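Local coordinates for MSP-domain protein like family member (Caenorhabditis elegans, PDB 1ROW) that is a sperm-specific protein with a major sperm protein domain, probably a structural component of nematode sperm whose precise role is not established, at residues I31-K36 with G56-V61; Y43-V48 with D72-H77. All coordinates share one frame; numbering follows the deposited sequence.

Contact 1: I31-K36 with G56-V61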
loop_
_atom_site.group_PDB
_atom_site.type_symbol
_atom_site.label_atom_id
_atom_site.label_comp_id
_atom_site.label_asym_id
_atom_site.label_seq_id
_atom_site.Cartn_x
_atom_site.Cartn_y
_atom_site.Cartn_z
ATOM N N ILE A 31 -11.925 -5.329 -3.255
ATOM C CA ILE A 31 -10.915 -4.718 -4.105
ATOM C C ILE A 31 -9.606 -5.487 -3.991
ATOM O O ILE A 31 -9.309 -6.085 -2.956
ATOM C CB ILE A 31 -10.656 -3.240 -3.725
ATOM C CG1 ILE A 31 -10.199 -3.149 -2.271
ATOM C CG2 ILE A 31 -11.915 -2.412 -3.965
ATOM C CD1 ILE A 31 -10.038 -1.730 -1.755
ATOM N N VAL A 32 -8.849 -5.490 -5.081
ATOM C CA VAL A 32 -7.549 -6.139 -5.126
ATOM C C VAL A 32 -6.573 -4.971 -5.265
ATOM O O VAL A 32 -6.893 -3.980 -5.923
ATOM C CB VAL A 32 -7.427 -7.080 -6.360
ATOM C CG1 VAL A 32 -7.499 -6.276 -7.645
ATOM C CG2 VAL A 32 -6.131 -7.865 -6.297
ATOM N N PHE A 33 -5.401 -5.072 -4.643
ATOM C CA PHE A 33 -4.422 -3.994 -4.732
ATOM C C PHE A 33 -2.992 -4.518 -4.865
ATOM O O PHE A 33 -2.702 -5.657 -4.493
ATOM C CB PHE A 33 -4.522 -3.089 -3.495
ATOM C CG PHE A 33 -4.063 -3.741 -2.218
ATOM C CD1 PHE A 33 -2.705 -3.849 -1.920
ATOM C CD2 PHE A 33 -4.984 -4.255 -1.315
ATOM C CE1 PHE A 33 -2.273 -4.456 -0.740
ATOM C CE2 PHE A 33 -4.562 -4.867 -0.128
ATOM C CZ PHE A 33 -3.205 -4.967 0.158
ATOM N N LYS A 34 -2.120 -3.672 -5.410
ATOM C CA LYS A 34 -0.701 -3.972 -5.584
ATOM C C LYS A 34 0.061 -2.700 -5.222
ATOM O O LYS A 34 -0.266 -1.616 -5.701
ATOM C CB LYS A 34 -0.378 -4.348 -7.030
ATOM C CG LYS A 34 1.105 -4.623 -7.231
ATOM C CD LYS A 34 1.465 -4.889 -8.690
ATOM C CE LYS A 34 2.902 -5.383 -8.797
ATOM N NZ LYS A 34 3.875 -4.480 -8.103
ATOM N N ILE A 35 1.093 -2.832 -4.403
ATOM C CA ILE A 35 1.833 -1.657 -3.976
ATOM C C ILE A 35 3.251 -1.560 -4.512
ATOM O O ILE A 35 4.003 -2.523 -4.482
ATOM C CB ILE A 35 1.885 -1.590 -2.437
ATOM C CG1 ILE A 35 0.465 -1.699 -1.879
ATOM C CG2 ILE A 35 2.543 -0.296 -1.994
ATOM C CD1 ILE A 35 0.369 -1.586 -0.374
ATOM N N LYS A 36 3.599 -0.377 -5.001
ATOM C CA LYS A 36 4.935 -0.117 -5.518
ATOM C C LYS A 36 5.506 1.104 -4.799
ATOM O O LYS A 36 4.820 2.108 -4.626
ATOM C CB LYS A 36 4.896 0.134 -7.027
ATOM C CG LYS A 36 5.062 -1.125 -7.873
ATOM C CD LYS A 36 5.556 -0.777 -9.278
ATOM C CE LYS A 36 5.967 -2.024 -10.057
ATOM N NZ LYS A 36 6.585 -1.689 -11.378
ATOM N N GLY A 56 -14.409 -3.303 4.662
ATOM C CA GLY A 56 -13.370 -3.967 5.416
ATOM C C GLY A 56 -12.072 -3.192 5.338
ATOM O O GLY A 56 -11.996 -2.162 4.666
ATOM N N SER A 57 -11.041 -3.691 6.008
ATOM C CA SER A 57 -9.752 -3.014 6.006
ATOM C C SER A 57 -8.575 -3.971 5.922
ATOM O O SER A 57 -8.686 -5.151 6.253
ATOM C CB SER A 57 -9.621 -2.149 7.266
ATOM O OG SER A 57 -9.846 -2.930 8.426
ATOM N N LYS A 58 -7.440 -3.447 5.480
ATOM C CA LYS A 58 -6.224 -4.238 5.361
ATOM C C LYS A 58 -5.045 -3.405 5.828
ATOM O O LYS A 58 -4.828 -2.297 5.341
ATOM C CB LYS A 58 -5.999 -4.654 3.907
ATOM C CG LYS A 58 -4.699 -5.407 3.656
ATOM C CD LYS A 58 -4.721 -6.809 4.247
ATOM C CE LYS A 58 -3.495 -7.600 3.804
ATOM N NZ LYS A 58 -3.502 -9.008 4.306
ATOM N N ASP A 59 -4.287 -3.935 6.780
ATOM C CA ASP A 59 -3.122 -3.233 7.292
ATOM C C ASP A 59 -1.925 -3.416 6.386
ATOM O O ASP A 59 -1.644 -4.520 5.934
ATOM C CB ASP A 59 -2.757 -3.729 8.691
ATOM C CG ASP A 59 -3.555 -3.043 9.772
ATOM O OD1 ASP A 59 -4.377 -2.167 9.430
ATOM O OD2 ASP A 59 -3.357 -3.378 10.956
ATOM N N VAL A 60 -1.227 -2.317 6.128
ATOM C CA VAL A 60 -0.036 -2.327 5.298
ATOM C C VAL A 60 1.083 -1.705 6.132
ATOM O O VAL A 60 1.003 -0.544 6.538
ATOM C CB VAL A 60 -0.263 -1.519 3.994
ATOM C CG1 VAL A 60 -0.697 -0.100 4.327
ATOM C CG2 VAL A 60 0.999 -1.498 3.170
ATOM N N VAL A 61 2.114 -2.491 6.415
ATOM C CA VAL A 61 3.226 -2.011 7.218
ATOM C C VAL A 61 4.401 -1.560 6.369
ATOM O O VAL A 61 4.878 -2.298 5.494
ATOM C CB VAL A 61 3.732 -3.098 8.194
ATOM C CG1 VAL A 61 4.918 -2.573 8.995
ATOM C CG2 VAL A 61 2.612 -3.517 9.130
#
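F33 and I35 of strand segment I31-K36 meet K58 and V60 of segment G56-V61 across the inside of a β-sandwich. The backbones stay distant, F33 CA and K58 CA being 10.3 Å apart, so only side chains bridge the gap and no hydrogen bond joins the two segments. One contact sets an aromatic ring against a methylene group. The ring of F33 offers its edge, with CE2 and CZ, to K58 CG, which lies near the ring plane; CE2 to CG is 3.8 Å and the side chains cross at about a right angle. Phenylalanine suits this buried site, its flat, wide ring filling the interior between the layers. K58 starts inward, its CG trans to the backbone N (chi1 176°), then bends at chi2 (71°) and leads its ammonium end away. Lysine fits because its aliphatic root can line the interior while the charge leaves it. The other contact is purely aliphatic: I35 CD1 meets V60 CG2 at 3.6 Å, the longer CG1–CD1 arm of isoleucine reaching further into the gap than the short, β-branched valine, apt for an extended strand. Beside I31-K36, the later part of strand 43-52 pairs through V48, G50 and V52, and strand 70-80 through H77 and A79; V76 packs on F33 and I35. On the other layer, H21 of strand 17-25 and I45, from the first part of strand 43-52, flank V60.

Contact 2: Y43-V48 with D72-H77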
loop_
_atom_site.group_PDB
_atom_site.type_symbol
_atom_site.label_atom_id
_atom_site.label_comp_id
_atom_site.label_asym_id
_atom_site.label_seq_id
_atom_site.Cartn_x
_atom_site.Cartn_y
_atom_site.Cartn_z
ATOM N N TYR A 43 13.257 1.026 2.066
ATOM C CA TYR A 43 11.893 0.649 2.431
ATOM C C TYR A 43 11.511 -0.787 2.078
ATOM O O TYR A 43 11.898 -1.326 1.030
ATOM C CB TYR A 43 10.878 1.570 1.749
ATOM C CG TYR A 43 10.820 2.977 2.285
ATOM C CD1 TYR A 43 10.118 3.274 3.455
ATOM C CD2 TYR A 43 11.436 4.024 1.602
ATOM C CE1 TYR A 43 10.025 4.589 3.925
ATOM C CE2 TYR A 43 11.351 5.334 2.064
ATOM C CZ TYR A 43 10.642 5.607 3.224
ATOM O OH TYR A 43 10.549 6.906 3.659
ATOM N N ARG A 44 10.725 -1.386 2.965
ATOM C CA ARG A 44 10.203 -2.731 2.783
ATOM C C ARG A 44 8.712 -2.610 3.084
ATOM O O ARG A 44 8.320 -2.059 4.121
ATOM C CB ARG A 44 10.876 -3.709 3.749
ATOM C CG ARG A 44 12.337 -4.001 3.406
ATOM C CD ARG A 44 12.456 -4.740 2.078
ATOM N NE ARG A 44 13.844 -5.071 1.750
ATOM C CZ ARG A 44 14.741 -4.197 1.303
ATOM N NH1 ARG A 44 15.982 -4.592 1.039
ATOM N NH2 ARG A 44 14.399 -2.931 1.102
ATOM N N ILE A 45 7.881 -3.107 2.174
ATOM C CA ILE A 45 6.440 -3.019 2.351
ATOM C C ILE A 45 5.800 -4.391 2.529
ATOM O O ILE A 45 6.093 -5.336 1.787
ATOM C CB ILE A 45 5.781 -2.293 1.151
ATOM C CG1 ILE A 45 4.291 -2.104 1.414
ATOM C CG2 ILE A 45 6.001 -3.075 -0.131
ATOM C CD1 ILE A 45 4.011 -1.159 2.558
ATOM N N ALA A 46 4.924 -4.492 3.523
ATOM C CA ALA A 46 4.236 -5.741 3.818
ATOM C C ALA A 46 2.757 -5.506 4.101
ATOM O O ALA A 46 2.402 -4.856 5.085
ATOM C CB ALA A 46 4.893 -6.415 5.018
ATOM N N PRO A 47 1.870 -6.039 3.247
ATOM C CA PRO A 47 2.166 -6.836 2.046
ATOM C C PRO A 47 2.200 -5.987 0.770
ATOM O O PRO A 47 1.799 -4.824 0.775
ATOM C CB PRO A 47 1.021 -7.833 2.024
ATOM C CG PRO A 47 -0.139 -6.959 2.451
ATOM C CD PRO A 47 0.449 -6.172 3.620
ATOM N N VAL A 48 2.677 -6.574 -0.323
ATOM C CA VAL A 48 2.740 -5.866 -1.596
ATOM C C VAL A 48 1.455 -6.129 -2.382
ATOM O O VAL A 48 1.019 -5.292 -3.174
ATOM C CB VAL A 48 3.975 -6.313 -2.430
ATOM C CG1 VAL A 48 3.976 -7.811 -2.593
ATOM C CG2 VAL A 48 3.959 -5.640 -3.795
ATOM N N ASP A 72 9.680 10.313 -0.555
ATOM C CA ASP A 72 9.392 9.227 -1.476
ATOM C C ASP A 72 7.887 9.023 -1.578
ATOM O O ASP A 72 7.116 9.754 -0.960
ATOM C CB ASP A 72 10.079 7.938 -1.018
ATOM C CG ASP A 72 11.544 7.887 -1.418
ATOM O OD1 ASP A 72 11.818 7.991 -2.631
ATOM O OD2 ASP A 72 12.419 7.741 -0.536
ATOM N N LYS A 73 7.468 8.037 -2.365
ATOM C CA LYS A 73 6.045 7.780 -2.543
ATOM C C LYS A 73 5.704 6.308 -2.575
ATOM O O LYS A 73 6.464 5.488 -3.095
ATOM C CB LYS A 73 5.536 8.414 -3.849
ATOM C CG LYS A 73 5.699 9.926 -3.931
ATOM C CD LYS A 73 5.109 10.475 -5.221
ATOM C CE LYS A 73 5.175 11.995 -5.246
ATOM N NZ LYS A 73 4.504 12.545 -6.454
ATOM N N LEU A 74 4.548 5.985 -2.013
ATOM C CA LEU A 74 4.052 4.624 -2.001
ATOM C C LEU A 74 2.810 4.681 -2.873
ATOM O O LEU A 74 1.847 5.377 -2.556
ATOM C CB LEU A 74 3.685 4.196 -0.580
ATOM C CG LEU A 74 3.441 2.702 -0.363
ATOM C CD1 LEU A 74 4.731 1.924 -0.634
ATOM C CD2 LEU A 74 2.966 2.471 1.064
ATOM N N VAL A 75 2.843 3.973 -3.993
ATOM C CA VAL A 75 1.711 3.973 -4.903
ATOM C C VAL A 75 0.923 2.682 -4.785
ATOM O O VAL A 75 1.467 1.578 -4.913
ATOM C CB VAL A 75 2.167 4.159 -6.362
ATOM C CG1 VAL A 75 0.958 4.207 -7.286
ATOM C CG2 VAL A 75 2.979 5.440 -6.484
ATOM N N VAL A 76 -0.369 2.834 -4.533
ATOM C CA VAL A 76 -1.253 1.699 -4.393
ATOM C C VAL A 76 -2.159 1.588 -5.617
ATOM O O VAL A 76 -3.039 2.420 -5.837
ATOM C CB VAL A 76 -2.107 1.825 -3.117
ATOM C CG1 VAL A 76 -2.944 0.573 -2.931
ATOM C CG2 VAL A 76 -1.203 2.040 -1.903
ATOM N N HIS A 77 -1.909 0.567 -6.426
ATOM C CA HIS A 77 -2.693 0.302 -7.628
ATOM C C HIS A 77 -3.814 -0.648 -7.214
ATOM O O HIS A 77 -3.558 -1.679 -6.586
ATOM C CB HIS A 77 -1.803 -0.356 -8.690
ATOM C CG HIS A 77 -0.665 0.509 -9.138
ATOM N ND1 HIS A 77 -0.770 1.381 -10.200
ATOM C CD2 HIS A 77 0.574 0.691 -8.626
ATOM C CE1 HIS A 77 0.353 2.066 -10.320
ATOM N NE2 HIS A 77 1.185 1.667 -9.375
HETATM O O HOH W 1 11.884 8.434 1.891
#
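First torsions of -72° in Y43 and -81° in D72 set each CG opposite its own carbonyl carbon and turn ring and carboxylate toward each other between the two strands. The carboxylate comes to the ring edge, with D72 OD2 3.7 Å from Y43 CE2 and the two planes 88° apart. Their polar ends meet through a water. It lies in the ring plane, accepts from Y43 OH at 2.7 Å and donates to D72 OD2 at 2.6 Å. Two residues further along each strand, I45 with CG1 and L74 with CG trans to the backbone N meet tip to tip, I45 CD1 standing 4.1 Å from L74 CD2. R44 folds back, and its NH2 donates to Y43 O at 3.0 Å from above the carbonyl plane. Tyrosine fits its place by packing its ring on M105 and I62 while carrying a hydroxyl to the water. S38 OG bonds D72 OD1 and N39 ND2 bonds D72 OD2, making the water one of several partners of this buried acid. Such polar partners would probably offset part of the cost of burying a charged carboxylate, beside a leucine–isoleucine pair held by packing alone.

Contacts 1 and 2 have centres about 9 Å apart and lie in the core of the same immunoglobulin-like MSP sandwich. Their segments alternate along the chain: 31-36, 43-48, 56-61, then 72-77. Strand 43-52 ties them together. Its first part pairs with strand 56-64, V61 N making a probable hydrogen bond of 2.7 Å to A46 O; after the cis peptide before P47, V48 bonds I35, and the chain has moved to the opposite layer. There strand 31-37 also borders strand 70-80, through a probable hydrogen bond of 2.7 Å from K34 N to H77 O. V60 CG2 of contact 1 packs directly on I45 CD1 of contact 2, so both join the same two layers along one continuous interior.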